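Long-range contact in D-mandelate dehydrogenase (Rhodotorula graminis, PDB 2W2K), which probably interconverts D-mandelate and its 2-keto acid with a nicotinamide cofactor, as a member of the D-isomer specific 2-hydroxyacid dehydrogenase family: residues A13-D18 against E315-T320. Sequence-based numbering, arbitrary orientation.
Sequences ARHLDD and EFERLT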
# COMPACT_ATOMS: atom_id res chain seq x y z
N ALA B 13 0.06 27.47 17.13
CA ALA B 13 0.93 26.43 16.53
C ALA B 13 1.07 25.17 17.41
O ALA B 13 1.00 25.26 18.63
CB ALA B 13 2.34 27.03 16.19
N ARG B 14 1.23 24.01 16.78
CA ARG B 14 1.41 22.73 17.50
C ARG B 14 2.76 22.03 17.25
O ARG B 14 3.11 21.09 17.98
CB ARG B 14 0.28 21.73 17.14
CG ARG B 14 -1.11 22.12 17.61
CD ARG B 14 -2.20 21.31 16.86
NE ARG B 14 -3.55 21.82 17.12
CZ ARG B 14 -4.54 21.82 16.23
NH1 ARG B 14 -4.36 21.33 15.01
NH2 ARG B 14 -5.72 22.32 16.56
N HIS B 15 3.50 22.45 16.23
CA HIS B 15 4.67 21.69 15.76
C HIS B 15 5.97 22.49 15.82
O HIS B 15 6.99 21.99 16.33
CB HIS B 15 4.42 21.08 14.36
CG HIS B 15 3.22 20.18 14.31
ND1 HIS B 15 1.99 20.58 13.82
CD2 HIS B 15 3.04 18.91 14.74
CE1 HIS B 15 1.12 19.60 13.94
NE2 HIS B 15 1.74 18.57 14.49
N LEU B 16 5.93 23.73 15.33
CA LEU B 16 7.14 24.55 15.17
C LEU B 16 7.24 25.60 16.28
O LEU B 16 7.02 26.79 16.04
CB LEU B 16 7.16 25.22 13.79
CG LEU B 16 7.21 24.28 12.57
CD1 LEU B 16 7.42 25.11 11.30
CD2 LEU B 16 8.28 23.22 12.69
N ASP B 17 7.58 25.16 17.48
CA ASP B 17 7.54 26.04 18.67
C ASP B 17 8.49 27.25 18.56
O ASP B 17 8.08 28.38 18.87
CB ASP B 17 7.81 25.24 19.96
CG ASP B 17 6.77 24.13 20.21
OD1 ASP B 17 5.55 24.38 20.12
OD2 ASP B 17 7.19 22.99 20.51
N ASP B 18 9.75 27.02 18.14
CA ASP B 18 10.74 28.13 17.92
C ASP B 18 10.31 29.18 16.87
O ASP B 18 10.40 30.39 17.11
CB ASP B 18 12.12 27.58 17.52
CG ASP B 18 12.81 26.79 18.65
OD1 ASP B 18 12.49 26.97 19.84
OD2 ASP B 18 13.71 25.98 18.33
N GLU B 315 5.05 21.50 7.48
CA GLU B 315 5.17 22.39 6.32
C GLU B 315 4.02 23.44 6.21
O GLU B 315 4.29 24.58 5.77
CB GLU B 315 5.42 21.58 5.02
CG GLU B 315 5.75 22.42 3.78
CD GLU B 315 7.20 22.97 3.72
OE1 GLU B 315 8.00 22.85 4.69
OE2 GLU B 315 7.52 23.56 2.65
N PHE B 316 2.79 23.09 6.62
CA PHE B 316 1.68 24.08 6.73
C PHE B 316 2.10 25.25 7.67
O PHE B 316 1.93 26.43 7.33
CB PHE B 316 0.34 23.48 7.27
CG PHE B 316 -0.41 22.58 6.30
CD1 PHE B 316 -0.14 22.57 4.92
CD2 PHE B 316 -1.42 21.75 6.78
CE1 PHE B 316 -0.87 21.69 4.04
CE2 PHE B 316 -2.14 20.89 5.93
CZ PHE B 316 -1.87 20.88 4.55
N GLU B 317 2.60 24.91 8.87
CA GLU B 317 3.07 25.94 9.84
C GLU B 317 4.24 26.76 9.29
O GLU B 317 4.23 28.00 9.41
CB GLU B 317 3.41 25.28 11.20
CG GLU B 317 2.15 24.72 11.90
CD GLU B 317 2.33 24.32 13.37
OE1 GLU B 317 3.46 24.41 13.91
OE2 GLU B 317 1.30 23.91 13.98
N ARG B 318 5.24 26.11 8.68
CA ARG B 318 6.39 26.85 8.08
C ARG B 318 5.96 27.81 6.95
O ARG B 318 6.38 28.97 6.92
CB ARG B 318 7.51 25.91 7.57
CG ARG B 318 8.82 26.67 7.12
CD ARG B 318 9.82 25.72 6.41
NE ARG B 318 9.41 25.39 5.04
CZ ARG B 318 9.64 26.16 3.97
NH1 ARG B 318 10.29 27.32 4.07
NH2 ARG B 318 9.23 25.76 2.77
N LEU B 319 5.13 27.33 6.01
CA LEU B 319 4.71 28.17 4.86
C LEU B 319 3.84 29.37 5.29
O LEU B 319 4.09 30.51 4.85
CB LEU B 319 3.99 27.31 3.78
CG LEU B 319 4.90 26.42 2.90
CD1 LEU B 319 4.01 25.49 2.05
CD2 LEU B 319 5.82 27.26 2.01
N THR B 320 2.85 29.14 6.14
CA THR B 320 1.97 30.25 6.60
C THR B 320 2.76 31.37 7.30
O THR B 320 2.59 32.55 6.97
CB THR B 320 0.78 29.77 7.48
OG1 THR B 320 1.26 29.00 8.60
CG2 THR B 320 -0.25 28.93 6.63
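OE1 of E317 is the best-held polar atom, gripped by two backbone N-H groups from successive residues: L16 N at 2.9 Å, nearly along the C-O axis, and H15 N at 3.0 Å, on the syn lone pair and more bent. The other oxygen takes R14 N onto its own syn lone pair, an almost straight bond (176°) with OE2 2.8 Å from the nitrogen. So three consecutive amides, R14 to L16, of the loop that leads into helix 17-26 converge on one carboxylate. To get there, E317 leaves helix 310-330 with CG anti to its carbonyl carbon and runs extended beyond CG, placing its carboxylate against the backbone of the loop. The H15 side chain crosses that of E317 at about a right angle, the ring and carboxylate planes 52° apart, and ND1 of H15 adds a weak bond to OE2 at 3.4 Å, the fourth to the carboxylate; the ring also meets that of H314. CB of A13 packs against the carboxylate at OE1. Beside this polar cluster L16 slides past E317 in the opposite direction, resting CD1 on the helix backbone at R318 N (3.6 Å). R318 itself turns away to hold E315 side-on through NE and NH2, and R14 reaches outward to a salt bridge with D11. An alanine at E317 would take the carboxylate acceptor from three successive amides and would probably loosen the turn leading into helix 17-26. The contact thus ties the loop after strand 5-8 to the last helix of the chain, 310-330, which returns to this N-terminal domain. With three N-H dipoles and an imidazole around it, the carboxylate of the buried E317 is likely to stay ionised.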